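Local coordinates for sialidase domain-containing protein (Dyadobacter fermentans, PDB 5HX0), which is of unknown function but, as a six-bladed beta-propeller of the sialidase type, may bind or cleave a carbohydrate, at residues R323-Y328 against V379-Y384; L335-R340 against G367-V372. One frame throughout, in Å; residues are numbered along the deposited sequence. Where two conformers were deposited one is given.

Contact 1. Residues R323-Y328 against V379-Y384; sequences RVLLSY and VLVSYY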
ATOM      1  N   ARG A 323      24.635 -18.087 -25.632  1.00 17.72           N
ATOM      2  CA  ARG A 323      24.727 -16.687 -26.033  1.00 18.63           C
ATOM      3  C   ARG A 323      23.880 -15.846 -25.069  1.00 19.39           C
ATOM      4  O   ARG A 323      23.094 -16.373 -24.283  1.00 15.27           O
ATOM      5  CB  ARG A 323      24.280 -16.509 -27.490  1.00 22.39           C
ATOM      6  CG  ARG A 323      25.161 -17.254 -28.504  1.00 18.61           C
ATOM      7  CD  ARG A 323      24.740 -16.917 -29.914  1.00 22.57           C
ATOM      8  NE  ARG A 323      23.353 -17.295 -30.157  1.00 24.17           N
ATOM      9  CZ  ARG A 323      22.607 -16.798 -31.146  1.00 20.93           C
ATOM     10  NH1 ARG A 323      23.106 -15.883 -31.975  1.00 21.59           N
ATOM     11  NH2 ARG A 323      21.359 -17.201 -31.284  1.00 22.52           N
ATOM     12  N   VAL A 324      24.053 -14.523 -25.125  1.00 17.02           N
ATOM     13  CA  VAL A 324      23.499 -13.624 -24.117  1.00 14.41           C
ATOM     14  C   VAL A 324      22.671 -12.550 -24.810  1.00 15.50           C
ATOM     15  O   VAL A 324      23.200 -11.789 -25.631  1.00 15.44           O
ATOM     16  CB  VAL A 324      24.604 -12.977 -23.262  1.00 16.96           C
ATOM     17  CG1 VAL A 324      23.995 -12.025 -22.223  1.00 13.17           C
ATOM     18  CG2 VAL A 324      25.453 -14.059 -22.587  1.00 18.52           C
ATOM     19  N   LEU A 325      21.374 -12.496 -24.486  1.00 12.10           N
ATOM     20  CA  LEU A 325      20.506 -11.435 -24.980  1.00 14.49           C
ATOM     21  C   LEU A 325      20.654 -10.213 -24.078  1.00 12.49           C
ATOM     22  O   LEU A 325      20.316 -10.272 -22.893  1.00 15.26           O
ATOM     23  CB  LEU A 325      19.046 -11.884 -25.023  1.00 12.68           C
ATOM     24  CG  LEU A 325      18.068 -10.794 -25.502  1.00 13.55           C
ATOM     25  CD1 LEU A 325      18.324 -10.451 -26.966  1.00 13.25           C
ATOM     26  CD2 LEU A 325      16.630 -11.273 -25.288  1.00 17.18           C
ATOM     27  N   LEU A 326      21.174  -9.118 -24.634  1.00 14.10           N
ATOM     28  CA  LEU A 326      21.332  -7.850 -23.919  1.00 11.90           C
ATOM     29  C   LEU A 326      20.258  -6.905 -24.429  1.00 17.31           C
ATOM     30  O   LEU A 326      20.313  -6.487 -25.582  1.00 10.91           O
ATOM     31  CB  LEU A 326      22.728  -7.268 -24.165  1.00 14.44           C
ATOM     32  CG  LEU A 326      23.120  -6.019 -23.371  1.00 15.30           C
ATOM     33  CD1 LEU A 326      23.306  -6.350 -21.897  1.00 12.58           C
ATOM     34  CD2 LEU A 326      24.400  -5.426 -23.957  1.00 19.24           C
ATOM     35  N   SER A 327      19.275  -6.572 -23.593  0.65  9.93           N
ATOM     36  CA  SER A 327      18.232  -5.655 -24.031  0.65 13.90           C
ATOM     37  C   SER A 327      18.360  -4.325 -23.296  0.65 14.72           C
ATOM     38  O   SER A 327      18.852  -4.268 -22.163  0.65 14.04           O
ATOM     39  CB  SER A 327      16.839  -6.254 -23.811  0.65 11.78           C
ATOM     40  OG  SER A 327      16.652  -6.606 -22.463  0.65 12.51           O
ATOM     41  N   TYR A 328      17.908  -3.256 -23.950  1.00 12.36           N
ATOM     42  CA  TYR A 328      18.030  -1.914 -23.389  1.00 14.25           C
ATOM     43  C   TYR A 328      16.992  -0.977 -23.981  1.00 13.30           C
ATOM     44  O   TYR A 328      16.493  -1.185 -25.087  1.00 12.57           O
ATOM     45  CB  TYR A 328      19.424  -1.322 -23.622  1.00 12.16           C
ATOM     46  CG  TYR A 328      19.988  -1.588 -25.001  1.00 11.53           C
ATOM     47  CD1 TYR A 328      20.655  -2.777 -25.271  1.00 17.40           C
ATOM     48  CD2 TYR A 328      19.897  -0.639 -26.007  1.00 10.49           C
ATOM     49  CE1 TYR A 328      21.192  -3.035 -26.519  1.00 14.04           C
ATOM     50  CE2 TYR A 328      20.441  -0.894 -27.286  1.00 14.78           C
ATOM     51  CZ  TYR A 328      21.087  -2.092 -27.518  1.00 14.79           C
ATOM     52  OH  TYR A 328      21.641  -2.389 -28.752  1.00 19.82           O
ATOM     53  N   VAL A 379      11.637 -16.005 -26.469  1.00 16.38           N
ATOM     54  CA  VAL A 379      11.955 -15.100 -25.368  1.00 14.35           C
ATOM     55  C   VAL A 379      10.922 -13.983 -25.350  1.00 14.32           C
ATOM     56  O   VAL A 379      10.575 -13.431 -26.400  1.00 17.31           O
ATOM     57  CB  VAL A 379      13.367 -14.498 -25.537  1.00 16.45           C
ATOM     58  CG1 VAL A 379      13.602 -13.384 -24.532  1.00 14.06           C
ATOM     59  CG2 VAL A 379      14.443 -15.574 -25.405  1.00 22.02           C
ATOM     60  N   LEU A 380      10.463 -13.613 -24.158  1.00 16.79           N
ATOM     61  CA  LEU A 380       9.665 -12.401 -23.980  1.00 15.24           C
ATOM     62  C   LEU A 380      10.576 -11.283 -23.494  1.00 13.25           C
ATOM     63  O   LEU A 380      11.228 -11.418 -22.455  1.00 14.34           O
ATOM     64  CB  LEU A 380       8.537 -12.628 -22.973  1.00 13.71           C
ATOM     65  CG  LEU A 380       7.823 -11.363 -22.499  1.00 14.12           C
ATOM     66  CD1 LEU A 380       7.029 -10.763 -23.648  1.00 15.01           C
ATOM     67  CD2 LEU A 380       6.927 -11.668 -21.309  1.00 12.30           C
ATOM     68  N   VAL A 381      10.660 -10.203 -24.256  1.00 11.81           N
ATOM     69  CA  VAL A 381      11.336  -8.993 -23.789  1.00 11.28           C
ATOM     70  C   VAL A 381      10.228  -8.074 -23.291  1.00 12.00           C
ATOM     71  O   VAL A 381       9.508  -7.472 -24.091  1.00 14.16           O
ATOM     72  CB  VAL A 381      12.164  -8.326 -24.890  1.00 13.44           C
ATOM     73  CG1 VAL A 381      12.895  -7.093 -24.314  1.00 11.66           C
ATOM     74  CG2 VAL A 381      13.141  -9.335 -25.517  1.00 13.18           C
ATOM     75  N   SER A 382      10.069  -7.977 -21.971  1.00  7.72           N
ATOM     76  CA  SER A 382       9.123  -7.016 -21.434  1.00  7.32           C
ATOM     77  C   SER A 382       9.795  -5.657 -21.247  1.00  9.26           C
ATOM     78  O   SER A 382      11.020  -5.540 -21.211  1.00 11.98           O
ATOM     79  CB  SER A 382       8.555  -7.502 -20.087  1.00  9.63           C
ATOM     80  OG  SER A 382       9.525  -7.338 -19.052  1.00  9.33           O
ATOM     81  N   TYR A 383       8.970  -4.618 -21.133  1.00  8.90           N
ATOM     82  CA  TYR A 383       9.428  -3.244 -20.935  1.00  7.56           C
ATOM     83  C   TYR A 383       8.198  -2.429 -20.575  1.00 11.71           C
ATOM     84  O   TYR A 383       7.076  -2.937 -20.620  1.00 12.01           O
ATOM     85  CB  TYR A 383      10.138  -2.670 -22.180  1.00  7.93           C
ATOM     86  CG  TYR A 383       9.476  -3.039 -23.490  1.00 12.28           C
ATOM     87  CD1 TYR A 383       8.412  -2.287 -23.997  1.00 13.11           C
ATOM     88  CD2 TYR A 383       9.901  -4.159 -24.214  1.00 17.24           C
ATOM     89  CE1 TYR A 383       7.799  -2.635 -25.200  1.00 13.16           C
ATOM     90  CE2 TYR A 383       9.295  -4.503 -25.425  1.00 15.11           C
ATOM     91  CZ  TYR A 383       8.241  -3.744 -25.896  1.00 12.99           C
ATOM     92  OH  TYR A 383       7.641  -4.092 -27.080  1.00 15.21           O
ATOM     93  N   TYR A 384       8.404  -1.173 -20.173  1.00  7.06           N
ATOM     94  CA  TYR A 384       7.253  -0.288 -20.115  1.00  9.34           C
ATOM     95  C   TYR A 384       7.340   0.688 -21.277  1.00 16.12           C
ATOM     96  O   TYR A 384       8.390   0.847 -21.921  1.00 10.25           O
ATOM     97  CB  TYR A 384       7.096   0.426 -18.749  1.00  9.09           C
ATOM     98  CG  TYR A 384       7.918   1.690 -18.527  1.00  9.22           C
ATOM     99  CD1 TYR A 384       9.286   1.615 -18.288  1.00 12.21           C
ATOM    100  CD2 TYR A 384       7.308   2.959 -18.501  1.00  7.61           C
ATOM    101  CE1 TYR A 384      10.056   2.777 -18.054  1.00 13.57           C
ATOM    102  CE2 TYR A 384       8.075   4.134 -18.275  1.00 10.51           C
ATOM    103  CZ  TYR A 384       9.453   4.022 -18.046  1.00 10.40           C
ATOM    104  OH  TYR A 384      10.233   5.156 -17.821  1.00 13.34           O
TER

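Contact 2. Residues L335-R340 against G367-V372; sequences LGIRAR and GYPWAV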
ATOM      1  N   LEU A 335      12.098   6.659 -30.686  1.00 17.12           N
ATOM      2  CA  LEU A 335      12.048   6.154 -29.313  1.00 16.48           C
ATOM      3  C   LEU A 335      11.576   4.711 -29.254  1.00 17.51           C
ATOM      4  O   LEU A 335      10.565   4.361 -29.861  1.00 16.79           O
ATOM      5  CB  LEU A 335      11.105   7.012 -28.489  1.00 18.28           C
ATOM      6  CG  LEU A 335      11.470   8.484 -28.347  1.00 22.30           C
ATOM      7  CD1 LEU A 335      10.276   9.243 -27.802  1.00 22.33           C
ATOM      8  CD2 LEU A 335      12.655   8.602 -27.405  1.00 21.96           C
ATOM      9  N   GLY A 336      12.287   3.879 -28.489  1.00 16.60           N
ATOM     10  CA  GLY A 336      11.804   2.522 -28.269  1.00 16.79           C
ATOM     11  C   GLY A 336      12.748   1.600 -27.521  1.00 13.95           C
ATOM     12  O   GLY A 336      13.369   1.993 -26.523  1.00 14.03           O
ATOM     13  N   ILE A 337      12.863   0.364 -28.012  1.00 12.74           N
ATOM     14  CA  ILE A 337      13.496  -0.742 -27.299  1.00 15.93           C
ATOM     15  C   ILE A 337      14.401  -1.448 -28.283  1.00 12.89           C
ATOM     16  O   ILE A 337      13.982  -1.718 -29.412  1.00 15.30           O
ATOM     17  CB  ILE A 337      12.468  -1.757 -26.743  1.00 13.47           C
ATOM     18  CG1 ILE A 337      11.304  -1.081 -25.983  1.00 15.27           C
ATOM     19  CG2 ILE A 337      13.177  -2.872 -25.927  1.00 13.38           C
ATOM     20  CD1 ILE A 337      11.676  -0.364 -24.673  1.00 15.35           C
ATOM     21  N   ARG A 338      15.616  -1.795 -27.853  1.00 12.59           N
ATOM     22  CA  ARG A 338      16.572  -2.482 -28.721  1.00 14.07           C
ATOM     23  C   ARG A 338      17.296  -3.586 -27.947  1.00 17.44           C
ATOM     24  O   ARG A 338      17.172  -3.708 -26.724  1.00 13.70           O
ATOM     25  CB  ARG A 338      17.569  -1.472 -29.323  1.00 15.09           C
ATOM     26  CG  ARG A 338      16.854  -0.394 -30.155  1.00 13.24           C
ATOM     27  CD  ARG A 338      17.783   0.627 -30.784  1.00 21.61           C
ATOM     28  NE  ARG A 338      16.976   1.552 -31.586  1.00 17.12           N
ATOM     29  CZ  ARG A 338      17.394   2.140 -32.701  1.00 28.04           C
ATOM     30  NH1 ARG A 338      18.620   1.914 -33.161  1.00 26.37           N
ATOM     31  NH2 ARG A 338      16.579   2.952 -33.358  1.00 16.50           N
ATOM     32  N   ALA A 339      18.077  -4.386 -28.673  1.00 14.00           N
ATOM     33  CA  ALA A 339      18.817  -5.474 -28.055  1.00 18.33           C
ATOM     34  C   ALA A 339      19.921  -5.935 -28.995  1.00 18.73           C
ATOM     35  O   ALA A 339      19.927  -5.608 -30.184  1.00 16.68           O
ATOM     36  CB  ALA A 339      17.890  -6.651 -27.705  1.00 14.14           C
ATOM     37  N   ARG A 340      20.862  -6.706 -28.441  1.00 14.97           N
ATOM     38  CA  ARG A 340      21.827  -7.412 -29.269  1.00 16.41           C
ATOM     39  C   ARG A 340      22.204  -8.713 -28.571  1.00 15.21           C
ATOM     40  O   ARG A 340      22.104  -8.825 -27.353  1.00 17.51           O
ATOM     41  CB  ARG A 340      23.069  -6.546 -29.565  1.00 21.38           C
ATOM     42  CG  ARG A 340      23.733  -5.900 -28.361  1.00 23.77           C
ATOM     43  CD  ARG A 340      24.807  -4.863 -28.802  1.00 21.55           C
ATOM     44  NE  ARG A 340      24.222  -3.639 -29.354  1.00 23.27           N
ATOM     45  CZ  ARG A 340      24.869  -2.787 -30.146  1.00 29.50           C
ATOM     46  NH1 ARG A 340      26.136  -3.022 -30.493  1.00 27.21           N
ATOM     47  NH2 ARG A 340      24.254  -1.704 -30.608  1.00 20.85           N
ATOM     48  N   GLY A 367      10.822   2.200 -21.612  1.00 11.10           N
ATOM     49  CA  GLY A 367      12.052   1.429 -21.611  1.00 15.56           C
ATOM     50  C   GLY A 367      12.183   0.432 -20.478  1.00 14.22           C
ATOM     51  O   GLY A 367      11.227  -0.281 -20.145  1.00 10.83           O
ATOM     52  N   TYR A 368      13.365   0.374 -19.870  1.00 13.40           N
ATOM     53  CA  TYR A 368      13.665  -0.581 -18.806  1.00  7.42           C
ATOM     54  C   TYR A 368      13.276  -2.019 -19.182  1.00  9.96           C
ATOM     55  O   TYR A 368      12.531  -2.666 -18.439  1.00 11.20           O
ATOM     56  CB  TYR A 368      12.973  -0.165 -17.513  1.00 10.49           C
ATOM     57  CG  TYR A 368      13.617   1.012 -16.796  1.00 12.10           C
ATOM     58  CD1 TYR A 368      13.759   2.252 -17.417  1.00 11.08           C
ATOM     59  CD2 TYR A 368      14.111   0.866 -15.502  1.00  8.60           C
ATOM     60  CE1 TYR A 368      14.359   3.336 -16.764  1.00  9.67           C
ATOM     61  CE2 TYR A 368      14.708   1.929 -14.840  1.00 11.68           C
ATOM     62  CZ  TYR A 368      14.831   3.159 -15.476  1.00 14.98           C
ATOM     63  OH  TYR A 368      15.422   4.201 -14.797  1.00 15.35           O
ATOM     64  N   PRO A 369      13.774  -2.538 -20.299  1.00  8.90           N
ATOM     65  CA  PRO A 369      13.385  -3.902 -20.678  1.00 10.60           C
ATOM     66  C   PRO A 369      13.974  -4.962 -19.753  1.00  7.99           C
ATOM     67  O   PRO A 369      15.013  -4.785 -19.115  1.00 13.22           O
ATOM     68  CB  PRO A 369      13.910  -4.050 -22.116  1.00  8.03           C
ATOM     69  CG  PRO A 369      15.101  -3.119 -22.151  1.00 11.59           C
ATOM     70  CD  PRO A 369      14.701  -1.944 -21.278  1.00 11.08           C
ATOM     71  N   TRP A 370      13.292  -6.101 -19.729  1.00  8.84           N
ATOM     72  CA  TRP A 370      13.671  -7.245 -18.911  1.00  8.20           C
ATOM     73  C   TRP A 370      13.155  -8.490 -19.616  1.00 10.04           C
ATOM     74  O   TRP A 370      11.951  -8.593 -19.874  1.00 11.67           O
ATOM     75  CB  TRP A 370      13.071  -7.113 -17.495  1.00  8.29           C
ATOM     76  CG  TRP A 370      13.717  -7.984 -16.451  1.00  9.19           C
ATOM     77  CD1 TRP A 370      13.704  -9.350 -16.387  1.00  8.77           C
ATOM     78  CD2 TRP A 370      14.462  -7.533 -15.316  1.00  7.71           C
ATOM     79  NE1 TRP A 370      14.402  -9.781 -15.258  1.00 10.91           N
ATOM     80  CE2 TRP A 370      14.872  -8.675 -14.591  1.00  9.15           C
ATOM     81  CE3 TRP A 370      14.802  -6.266 -14.825  1.00 12.13           C
ATOM     82  CZ2 TRP A 370      15.604  -8.581 -13.397  1.00 11.67           C
ATOM     83  CZ3 TRP A 370      15.526  -6.179 -13.657  1.00 10.77           C
ATOM     84  CH2 TRP A 370      15.920  -7.325 -12.952  1.00 11.67           C
ATOM     85  N   ALA A 371      14.049  -9.420 -19.947  1.00 10.01           N
ATOM     86  CA  ALA A 371      13.678 -10.566 -20.768  1.00 14.09           C
ATOM     87  C   ALA A 371      13.564 -11.833 -19.931  1.00  7.56           C
ATOM     88  O   ALA A 371      14.220 -11.981 -18.894  1.00 15.09           O
ATOM     89  CB  ALA A 371      14.687 -10.789 -21.897  1.00 13.56           C
ATOM     90  N   VAL A 372      12.737 -12.760 -20.406  1.00 11.75           N
ATOM     91  CA  VAL A 372      12.580 -14.065 -19.774  1.00 12.74           C
ATOM     92  C   VAL A 372      12.412 -15.110 -20.867  1.00 14.69           C
ATOM     93  O   VAL A 372      11.789 -14.852 -21.903  1.00 15.80           O
ATOM     94  CB  VAL A 372      11.386 -14.072 -18.785  1.00 11.94           C
ATOM     95  CG1 VAL A 372      10.103 -13.758 -19.519  1.00 13.57           C
ATOM     96  CG2 VAL A 372      11.300 -15.428 -18.077  1.00 17.71           C
TER

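Contact 1. Residues R323-Y328 against V379-Y384
Leu-325 and Ser-327 face Val-379 and Val-381 from two strands that run side by side in nearly the same direction, 19° apart, with their axes approaching to 9.0 Å. The CA atoms of Leu-325 and Val-379 are 9.3 Å apart, and those of Ser-327 and Val-381 only 7.7 Å. No hydrogen bond joins the segments: they belong to different sheets, and side chains alone bridge the gap. Leu-325 does most of the bridging, and through a single methyl. With CG swung opposite the backbone N (chi1 178°), it brings CD2 up against both valines, 3.8 Å from CG1 of Val-379 and 4.0 Å from CG2 of Val-381. It slides past Val-379 in the opposing direction and meets Val-381 at a slant. Where the strands draw together a smaller residue is used: CB of Ser-327 rests 4.1 Å from CG1 of Val-381, so this serine contributes its methylene to the apolar face. Val-381 spreads its two branches, one to each partner, a use well suited to a beta-branched residue in a strand. Ala-371 of strand 367-375 touches Leu-325, and Pro-369 touches Ser-327, extending the layer. Strands 324-330 and 378-385 are inner members of successive four-stranded antiparallel sheets, and such face-to-face apolar packing of neighbouring blades is characteristic of the beta-propeller.

Contact 2. Residues L335-R340 against G367-V372
Ile-337 meets both Gly-367 and Pro-369, each with a different branch of its side chain. Its CG2 lies opposite the backbone N, while CG1 stands opposite the carbonyl carbon (chi1 -48°); a second bend at chi2 (-66°) then carries the terminal methyl to the glycine. CD1 comes to 3.6 Å from CA of Gly-367 and also lies 4.1 Å from N of Gly-367, so it sits against bare backbone at the start of the strand. Glycine suits this place for two reasons: its backbone angles, phi 108° among them, would press a side chain against the carbonyl oxygen of the residue before, and the lack of one lets the isoleucine methyl approach the main chain closely. The other branch serves the proline. CG2 of Ile-337 is 4.1 Å from CB of Pro-369, the two side chains slipping past each other in opposite directions, a rigid ring against a branched chain. No hydrogen bond crosses between the segments, and the three residues are buried.

Between Gly-367 and Pro-369, Tyr-368 points away from this apolar patch, and its OH is hydrogen-bonded to Glu-265. Arg-338 likewise points away from strand 367-375 and, with Arg-340, forms salt bridges to Glu-354. Arg-338 and Tyr-368 thus leave the contact to Ile-337, Gly-367 and Pro-369. Strand 367-375 is the innermost strand of the final blade, and 336-342 the third strand of the blade before it, so the contact is part of the blade-to-blade interface of a six-bladed propeller. The bonded Tyr-368 and Glu-265 recall the tyrosine-glutamate pair of sialidase active sites, although whether they play that part here is not established.

How the contacts relate
Contacts 1 and 2 are two patches of one interface between successive blades, their centres 5 Å apart. Each blade supplies a hairpin: strands 324-330 and 336-342 on one side, 367-375 and 378-385 on the other. Within the second hairpin, probable hydrogen bonds join Trp-370 N to Ser-382 O and Gly-367 N to Tyr-384 O, both at 2.8 Å. These bonds span three residue steps on one strand but two on the other, so strand 367-375 takes in an extra residue beside Tyr-368. The apolar layer is continuous: Pro-369 touches Val-381, Ile-337 touches Tyr-383, and Leu-325 meets Ala-339. It backs the strand bearing Tyr-368, whose bond to Glu-265 is consistent with a sialidase-like site, though none is established.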